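Local coordinates for protein phosphoribulokinase (Rhodobacter sphaeroides, PDB 1A7J) that catalyses the ATP-dependent phosphorylation of D-ribulose 5-phosphate to D-ribulose 1,5-bisphosphate, a step of the Calvin cycle, at residues 161-166 against 218-223; 228-233 against 260-265. One frame throughout, in Å; residues are numbered along the deposited sequence.

Interaction 1 (161-166 against 218-223); sequences EWIQKI and FIARWI. With SO4 (sulfate ion), chain B.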
ATOM      1  N   GLU A 161      -7.171  -5.625  -9.912  1.00 24.60           N
ATOM      2  CA  GLU A 161      -7.221  -5.940  -8.486  1.00 19.93           C
ATOM      3  C   GLU A 161      -8.027  -7.210  -8.306  1.00 19.66           C
ATOM      4  O   GLU A 161      -7.533  -8.155  -7.708  1.00 23.89           O
ATOM      5  CB  GLU A 161      -7.847  -4.791  -7.692  1.00 28.17           C
ATOM      6  CG  GLU A 161      -7.477  -4.767  -6.194  1.00 35.23           C
ATOM      7  CD  GLU A 161      -8.510  -5.473  -5.311  1.00 33.89           C
ATOM      8  OE1 GLU A 161      -9.731  -5.253  -5.514  1.00 32.35           O
ATOM      9  OE2 GLU A 161      -8.107  -6.268  -4.432  1.00 29.72           O
ATOM     10  N   TRP A 162      -9.170  -7.305  -8.989  1.00 18.98           N
ATOM     11  CA  TRP A 162     -10.000  -8.507  -8.938  1.00 14.21           C
ATOM     12  C   TRP A 162      -9.253  -9.757  -9.394  1.00 13.43           C
ATOM     13  O   TRP A 162      -9.382 -10.791  -8.777  1.00 22.53           O
ATOM     14  CB  TRP A 162     -11.229  -8.358  -9.809  1.00  9.45           C
ATOM     15  CG  TRP A 162     -12.103  -7.235  -9.463  1.00  7.29           C
ATOM     16  CD1 TRP A 162     -12.005  -6.413  -8.375  1.00 10.45           C
ATOM     17  CD2 TRP A 162     -13.314  -6.901 -10.113  1.00 11.00           C
ATOM     18  NE1 TRP A 162     -13.116  -5.605  -8.293  1.00  8.81           N
ATOM     19  CE2 TRP A 162     -13.938  -5.887  -9.343  1.00  6.37           C
ATOM     20  CE3 TRP A 162     -13.957  -7.391 -11.249  1.00 13.88           C
ATOM     21  CZ2 TRP A 162     -15.175  -5.362  -9.675  1.00 11.37           C
ATOM     22  CZ3 TRP A 162     -15.191  -6.877 -11.575  1.00 18.13           C
ATOM     23  CH2 TRP A 162     -15.795  -5.865 -10.787  1.00 16.98           C
ATOM     24  N   ILE A 163      -8.603  -9.705 -10.546  1.00  7.97           N
ATOM     25  CA  ILE A 163      -7.809 -10.828 -11.013  1.00  5.85           C
ATOM     26  C   ILE A 163      -6.784 -11.157  -9.963  1.00  8.72           C
ATOM     27  O   ILE A 163      -6.534 -12.316  -9.690  1.00 14.24           O
ATOM     28  CB  ILE A 163      -7.043 -10.479 -12.302  1.00  9.26           C
ATOM     29  CG1 ILE A 163      -8.034 -10.285 -13.448  1.00  8.10           C
ATOM     30  CG2 ILE A 163      -6.022 -11.579 -12.658  1.00  7.24           C
ATOM     31  CD1 ILE A 163      -7.661  -9.170 -14.446  1.00 12.77           C
ATOM     32  N   GLN A 164      -6.129 -10.136  -9.433  1.00 13.09           N
ATOM     33  CA  GLN A 164      -5.115 -10.356  -8.413  1.00 14.56           C
ATOM     34  C   GLN A 164      -5.738 -11.032  -7.201  1.00 17.63           C
ATOM     35  O   GLN A 164      -5.132 -11.903  -6.593  1.00 21.38           O
ATOM     36  CB  GLN A 164      -4.437  -9.036  -8.000  1.00 18.54           C
ATOM     37  CG  GLN A 164      -3.119  -8.785  -8.734  1.00 23.75           C
ATOM     38  CD  GLN A 164      -2.469  -7.431  -8.448  1.00 26.36           C
ATOM     39  OE1 GLN A 164      -2.893  -6.689  -7.562  1.00 29.59           O
ATOM     40  NE2 GLN A 164      -1.387  -7.137  -9.169  1.00 27.57           N
ATOM     41  N   LYS A 165      -7.003 -10.736  -6.941  1.00 19.98           N
ATOM     42  CA  LYS A 165      -7.656 -11.225  -5.743  1.00 17.72           C
ATOM     43  C   LYS A 165      -8.236 -12.617  -5.966  1.00 20.38           C
ATOM     44  O   LYS A 165      -8.090 -13.492  -5.123  1.00 19.40           O
ATOM     45  CB  LYS A 165      -8.756 -10.259  -5.325  1.00 12.17           C
ATOM     46  CG  LYS A 165      -9.717 -10.841  -4.351  1.00 11.94           C
ATOM     47  CD  LYS A 165      -9.058 -11.035  -3.012  1.00 22.89           C
ATOM     48  CE  LYS A 165     -10.037 -11.631  -2.006  1.00 31.65           C
ATOM     49  NZ  LYS A 165      -9.382 -12.062  -0.724  1.00 34.57           N
ATOM     50  N   ILE A 166      -8.859 -12.820  -7.124  1.00 27.17           N
ATOM     51  CA  ILE A 166      -9.510 -14.078  -7.480  1.00 21.51           C
ATOM     52  C   ILE A 166      -8.445 -15.150  -7.507  1.00 28.12           C
ATOM     53  O   ILE A 166      -8.681 -16.277  -7.070  1.00 35.55           O
ATOM     54  CB  ILE A 166     -10.181 -13.993  -8.866  1.00  9.59           C
ATOM     55  CG1 ILE A 166     -11.505 -13.252  -8.780  1.00  3.82           C
ATOM     56  CG2 ILE A 166     -10.490 -15.339  -9.384  1.00  9.53           C
ATOM     57  CD1 ILE A 166     -11.705 -12.352  -9.914  1.00  6.48           C
ATOM     58  N   PHE A 218     -12.957 -12.593 -14.071  1.00 12.28           N
ATOM     59  CA  PHE A 218     -13.342 -13.788 -13.338  1.00 14.57           C
ATOM     60  C   PHE A 218     -12.882 -15.097 -13.993  1.00 19.66           C
ATOM     61  O   PHE A 218     -12.823 -16.122 -13.319  1.00 26.11           O
ATOM     62  CB  PHE A 218     -14.858 -13.808 -13.092  1.00  7.02           C
ATOM     63  CG  PHE A 218     -15.360 -12.638 -12.300  1.00 10.36           C
ATOM     64  CD1 PHE A 218     -15.286 -12.637 -10.918  1.00  5.73           C
ATOM     65  CD2 PHE A 218     -15.829 -11.504 -12.941  1.00  6.19           C
ATOM     66  CE1 PHE A 218     -15.653 -11.518 -10.192  1.00  8.73           C
ATOM     67  CE2 PHE A 218     -16.202 -10.396 -12.216  1.00  7.83           C
ATOM     68  CZ  PHE A 218     -16.106 -10.401 -10.841  1.00  6.43           C
ATOM     69  N   ILE A 219     -12.593 -15.077 -15.297  1.00 22.93           N
ATOM     70  CA  ILE A 219     -12.009 -16.233 -15.984  1.00 19.95           C
ATOM     71  C   ILE A 219     -10.573 -15.970 -16.400  1.00 20.95           C
ATOM     72  O   ILE A 219     -10.118 -16.470 -17.434  1.00 20.88           O
ATOM     73  CB  ILE A 219     -12.778 -16.606 -17.260  1.00 19.65           C
ATOM     74  CG1 ILE A 219     -12.950 -15.372 -18.146  1.00 25.09           C
ATOM     75  CG2 ILE A 219     -14.119 -17.205 -16.906  1.00 22.30           C
ATOM     76  CD1 ILE A 219     -12.883 -15.689 -19.643  1.00 38.20           C
ATOM     77  N   ALA A 220      -9.880 -15.132 -15.633  1.00 25.71           N
ATOM     78  CA  ALA A 220      -8.492 -14.811 -15.927  1.00 21.66           C
ATOM     79  C   ALA A 220      -7.678 -15.964 -15.466  1.00 25.89           C
ATOM     80  O   ALA A 220      -7.699 -16.333 -14.294  1.00 26.69           O
ATOM     81  CB  ALA A 220      -8.058 -13.602 -15.221  1.00 16.56           C
ATOM     82  N   ARG A 221      -7.014 -16.584 -16.415  1.00 28.87           N
ATOM     83  CA  ARG A 221      -6.306 -17.793 -16.131  1.00 31.16           C
ATOM     84  C   ARG A 221      -5.015 -17.485 -15.409  1.00 29.47           C
ATOM     85  O   ARG A 221      -4.515 -18.332 -14.690  1.00 32.72           O
ATOM     86  CB  ARG A 221      -6.043 -18.543 -17.434  1.00 39.52           C
ATOM     87  CG  ARG A 221      -5.950 -20.080 -17.250  1.00 42.71           C
ATOM     88  CD  ARG A 221      -6.230 -20.837 -18.584  1.00 47.16           C
ATOM     89  NE  ARG A 221      -7.651 -21.200 -18.646  1.00 52.18           N
ATOM     90  CZ  ARG A 221      -8.115 -22.316 -19.234  1.00 55.92           C
ATOM     91  NH1 ARG A 221      -7.356 -23.004 -20.110  1.00 46.58           N
ATOM     92  NH2 ARG A 221      -9.402 -22.682 -19.048  1.00 63.34           N
ATOM     93  N   TRP A 222      -4.482 -16.273 -15.598  1.00 29.28           N
ATOM     94  CA  TRP A 222      -3.338 -15.799 -14.801  1.00 26.42           C
ATOM     95  C   TRP A 222      -3.214 -14.293 -14.736  1.00 20.61           C
ATOM     96  O   TRP A 222      -4.024 -13.560 -15.301  1.00 22.37           O
ATOM     97  CB  TRP A 222      -2.013 -16.394 -15.293  1.00 41.83           C
ATOM     98  CG  TRP A 222      -1.859 -16.439 -16.765  1.00 58.24           C
ATOM     99  CD1 TRP A 222      -2.539 -17.245 -17.633  1.00 56.91           C
ATOM    100  CD2 TRP A 222      -0.868 -15.747 -17.543  1.00 68.55           C
ATOM    101  NE1 TRP A 222      -2.029 -17.114 -18.902  1.00 69.06           N
ATOM    102  CE2 TRP A 222      -1.001 -16.205 -18.879  1.00 74.14           C
ATOM    103  CE3 TRP A 222       0.130 -14.807 -17.239  1.00 70.51           C
ATOM    104  CZ2 TRP A 222      -0.156 -15.746 -19.919  1.00 77.94           C
ATOM    105  CZ3 TRP A 222       0.970 -14.353 -18.271  1.00 72.86           C
ATOM    106  CH2 TRP A 222       0.818 -14.826 -19.594  1.00 75.26           C
ATOM    107  N   ILE A 223      -2.340 -13.841 -13.857  1.00 19.53           N
ATOM    108  CA  ILE A 223      -2.211 -12.420 -13.642  1.00 19.87           C
ATOM    109  C   ILE A 223      -1.322 -11.871 -14.724  1.00 16.76           C
ATOM    110  O   ILE A 223      -0.248 -12.389 -14.966  1.00 17.85           O
ATOM    111  CB  ILE A 223      -1.595 -12.124 -12.272  1.00 16.29           C
ATOM    112  CG1 ILE A 223      -2.320 -12.957 -11.215  1.00 15.45           C
ATOM    113  CG2 ILE A 223      -1.728 -10.656 -11.947  1.00 14.17           C
ATOM    114  CD1 ILE A 223      -1.681 -12.885  -9.844  1.00 23.29           C
TER
HETATM  115  S   SO4 B 401     -11.138 -10.070   2.266  1.00 85.48           S
HETATM  116  O1  SO4 B 401     -12.070  -9.577   3.240  1.00 85.48           O
HETATM  117  O2  SO4 B 401     -10.364  -8.980   1.736  1.00 85.48           O
HETATM  118  O3  SO4 B 401     -10.268 -11.018   2.893  1.00 85.48           O
HETATM  119  O4  SO4 B 401     -11.846 -10.708   1.215  1.00 85.48           O

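Interaction 2 (228-233 against 260-265); sequences ESVVVI and SIVVPG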
ATOM      1  N   GLU A 228       3.197  -7.187 -19.466  1.00 12.16           N
ATOM      2  CA  GLU A 228       1.916  -7.003 -20.122  1.00  6.68           C
ATOM      3  C   GLU A 228       1.139  -5.853 -19.529  1.00  9.83           C
ATOM      4  O   GLU A 228      -0.058  -5.756 -19.725  1.00 19.18           O
ATOM      5  CB  GLU A 228       1.102  -8.297 -20.038  1.00  7.41           C
ATOM      6  CG  GLU A 228       1.782  -9.480 -20.773  1.00 16.23           C
ATOM      7  CD  GLU A 228       1.254 -10.833 -20.378  1.00  9.59           C
ATOM      8  OE1 GLU A 228       0.887 -11.006 -19.219  1.00 11.80           O
ATOM      9  OE2 GLU A 228       1.232 -11.743 -21.216  1.00 17.47           O
ATOM     10  N   SER A 229       1.817  -4.925 -18.868  1.00 12.71           N
ATOM     11  CA  SER A 229       1.140  -3.751 -18.322  1.00 14.53           C
ATOM     12  C   SER A 229       1.993  -2.493 -18.477  1.00 17.96           C
ATOM     13  O   SER A 229       3.166  -2.602 -18.849  1.00 18.38           O
ATOM     14  CB  SER A 229       0.825  -3.987 -16.848  1.00 15.90           C
ATOM     15  OG  SER A 229       1.989  -4.313 -16.115  1.00 19.80           O
ATOM     16  N   VAL A 230       1.373  -1.307 -18.364  1.00 16.77           N
ATOM     17  CA  VAL A 230       2.116  -0.047 -18.146  1.00  9.79           C
ATOM     18  C   VAL A 230       1.757   0.570 -16.816  1.00  8.47           C
ATOM     19  O   VAL A 230       0.700   0.288 -16.259  1.00 18.74           O
ATOM     20  CB  VAL A 230       1.859   1.057 -19.224  1.00 10.21           C
ATOM     21  CG1 VAL A 230       2.396   0.645 -20.569  1.00  7.04           C
ATOM     22  CG2 VAL A 230       0.391   1.381 -19.299  1.00 16.66           C
ATOM     23  N   VAL A 231       2.627   1.445 -16.337  1.00  7.68           N
ATOM     24  CA  VAL A 231       2.416   2.153 -15.090  1.00  5.52           C
ATOM     25  C   VAL A 231       2.376   3.634 -15.378  1.00  7.21           C
ATOM     26  O   VAL A 231       3.220   4.154 -16.100  1.00 11.51           O
ATOM     27  CB  VAL A 231       3.544   1.868 -14.076  1.00  3.70           C
ATOM     28  CG1 VAL A 231       3.242   2.539 -12.775  1.00  2.43           C
ATOM     29  CG2 VAL A 231       3.689   0.382 -13.849  1.00  7.48           C
ATOM     30  N   VAL A 232       1.292   4.260 -14.953  1.00 10.28           N
ATOM     31  CA  VAL A 232       1.146   5.707 -15.015  1.00 10.81           C
ATOM     32  C   VAL A 232       1.692   6.261 -13.713  1.00 12.28           C
ATOM     33  O   VAL A 232       1.247   5.854 -12.644  1.00 17.21           O
ATOM     34  CB  VAL A 232      -0.338   6.101 -15.093  1.00  5.23           C
ATOM     35  CG1 VAL A 232      -0.476   7.549 -15.318  1.00  2.00           C
ATOM     36  CG2 VAL A 232      -1.034   5.312 -16.199  1.00  5.57           C
ATOM     37  N   ILE A 233       2.654   7.174 -13.781  1.00  9.92           N
ATOM     38  CA  ILE A 233       3.160   7.788 -12.565  1.00  3.95           C
ATOM     39  C   ILE A 233       2.755   9.238 -12.586  1.00  7.13           C
ATOM     40  O   ILE A 233       3.229   9.987 -13.415  1.00  8.56           O
ATOM     41  CB  ILE A 233       4.671   7.688 -12.477  1.00  2.00           C
ATOM     42  CG1 ILE A 233       5.110   6.264 -12.764  1.00  2.00           C
ATOM     43  CG2 ILE A 233       5.121   8.047 -11.090  1.00  9.39           C
ATOM     44  CD1 ILE A 233       6.543   6.171 -13.209  1.00  2.62           C
ATOM     45  N   SER A 260       2.100  13.590 -15.788  1.00 10.04           N
ATOM     46  CA  SER A 260       2.217  12.147 -15.589  1.00 11.01           C
ATOM     47  C   SER A 260       3.009  11.415 -16.655  1.00  7.63           C
ATOM     48  O   SER A 260       2.926  11.738 -17.821  1.00 13.25           O
ATOM     49  CB  SER A 260       0.831  11.515 -15.409  1.00 10.92           C
ATOM     50  OG  SER A 260       0.061  11.550 -16.584  1.00 21.42           O
ATOM     51  N   ILE A 261       3.864  10.501 -16.235  1.00  3.53           N
ATOM     52  CA  ILE A 261       4.701   9.776 -17.173  1.00  9.25           C
ATOM     53  C   ILE A 261       4.196   8.338 -17.254  1.00 13.66           C
ATOM     54  O   ILE A 261       3.818   7.762 -16.223  1.00 14.70           O
ATOM     55  CB  ILE A 261       6.185   9.814 -16.706  1.00  4.45           C
ATOM     56  CG1 ILE A 261       7.110   9.162 -17.752  1.00  2.15           C
ATOM     57  CG2 ILE A 261       6.312   9.145 -15.386  1.00  2.00           C
ATOM     58  CD1 ILE A 261       8.604   9.458 -17.559  1.00  2.00           C
ATOM     59  N   VAL A 262       4.041   7.810 -18.469  1.00 16.39           N
ATOM     60  CA  VAL A 262       3.739   6.387 -18.624  1.00 13.24           C
ATOM     61  C   VAL A 262       5.013   5.585 -18.882  1.00 11.87           C
ATOM     62  O   VAL A 262       5.824   5.945 -19.716  1.00 16.07           O
ATOM     63  CB  VAL A 262       2.727   6.129 -19.759  1.00  4.60           C
ATOM     64  CG1 VAL A 262       2.306   4.686 -19.746  1.00  2.00           C
ATOM     65  CG2 VAL A 262       1.521   7.021 -19.579  1.00  7.31           C
ATOM     66  N   VAL A 263       5.155   4.466 -18.197  1.00 11.61           N
ATOM     67  CA  VAL A 263       6.419   3.774 -18.126  1.00  5.22           C
ATOM     68  C   VAL A 263       6.152   2.283 -18.319  1.00  8.52           C
ATOM     69  O   VAL A 263       5.258   1.745 -17.684  1.00 11.93           O
ATOM     70  CB  VAL A 263       7.025   4.103 -16.748  1.00  7.09           C
ATOM     71  CG1 VAL A 263       7.446   2.877 -15.988  1.00  4.79           C
ATOM     72  CG2 VAL A 263       8.195   5.049 -16.926  1.00  7.17           C
ATOM     73  N   PRO A 264       6.824   1.610 -19.273  1.00 10.10           N
ATOM     74  CA  PRO A 264       6.630   0.161 -19.356  1.00  7.69           C
ATOM     75  C   PRO A 264       6.666  -0.539 -17.997  1.00  9.06           C
ATOM     76  O   PRO A 264       7.478  -0.185 -17.151  1.00 12.71           O
ATOM     77  CB  PRO A 264       7.771  -0.295 -20.253  1.00  2.00           C
ATOM     78  CG  PRO A 264       8.425   0.964 -20.764  1.00  3.22           C
ATOM     79  CD  PRO A 264       7.523   2.098 -20.458  1.00  2.77           C
ATOM     80  N   GLY A 265       5.832  -1.571 -17.824  1.00  9.95           N
ATOM     81  CA  GLY A 265       5.594  -2.171 -16.512  1.00 10.43           C
ATOM     82  C   GLY A 265       6.760  -2.957 -15.962  1.00 15.26           C
ATOM     83  O   GLY A 265       6.898  -3.142 -14.759  1.00 15.10           O
TER

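Interaction 1 (161-166 against 218-223)
Helix 158-168 carries a residue of the catalytic site, Lys165, and this contact covers another side of that helix with the loop 218-223. No hydrogen bond crosses between the two segments; the join is apolar. Ala220 sits at its middle, its methyl CB meeting Ile163 CG1 at 3.8 Å and the branch methyl CG2 of the same residue equally closely. A side chain this small suits the spot, because it lets the loop backbone come near the helix. Phe218 starts out pointing away from the helix, but with CG anti to its carbonyl carbon (chi1 -60°) the ring swings back. Its CZ then lies 3.7 Å from Trp162 CZ3, the two ring planes inclined at 46°, while its CD1 receives the tip methyl CD1 of Ile166 at 3.7 Å, the two side chains crossing at about a right angle. At the other end, the Ile223 side chain likewise runs across that of Gln164, its CG2 4.0 Å from Gln164 CG. Lys165 leads away from the loop; its NZ forms a salt bridge with Asp169 and a weak hydrogen bond, 3.4 Å, to O4 of a sulfate ion that His69 also binds. Glu161 similarly pairs with Arg187, another catalytic-site residue. The arrangement is that of an amphipathic helix in a P-loop kinase fold, its apolar side under a loop and its charged side at the catalytic site.

Interaction 2 (228-233 against 260-265)
Strands 229-233 and 260-264 run antiparallel, and their branched side chains fit together on both faces of the sheet. On the face of Val232 and Val262, the methyl CG1 of Val262 is the bump: anti to its backbone N (chi1 -172°), it reaches obliquely to Val230, at the margin of the pairing, and meets CB of that residue at 3.7 Å, touching both its methyls as well. On the face of Val231, Ile233, Ile261 and Val263, Ile233 and Ile261 run alongside each other in the same direction, with Ile261 CG2 set 3.6 Å from Ile233 CB. The tip CD1 of Ile233 touches that same methyl at 3.7 Å and also comes obliquely to Val263 CB at 4.1 Å, so one isoleucine spans two neighbours. Beta-branched residues suit such a ladder, being at ease in extended backbone and broad close to it. Between the strands the pairs Val231–Val263 and Ile233–Ile261 each make two hydrogen bonds; the straightest, Ile233 N to Ile261 O, is 2.8 Å at 174°. At the far end Gly265 N makes only a weak bond, 3.0 Å, to Ser229 O, and having no side chain, Gly265 can lie close against that carbonyl. Strand 204-210 flanks the pair beside 229-235, strand 254-257 flanks it beside 260-264, and helix 268-284 covers the Val231 and Ile233 face through Leu268, Ala271 and Ile275.

How the interactions relate
The two interactions follow one another along the chain, and their centres lie about 20 Å apart. They hold different elements: interaction 1 lays a loop on a helix that bears a catalytic residue, whereas interaction 2 joins two strands of the main mixed sheet. The first is partly buried and rests on apolar contacts, with no hydrogen bond between its segments and with aromatic rings toward one end; the second is buried and adds a ladder of backbone hydrogen bonds to its aliphatic packing. The short chain between 223 and 228 connects them, and there Trp222 CZ3 packs against Glu228 OE1 at 3.5 Å, where the loop gives way to the strand.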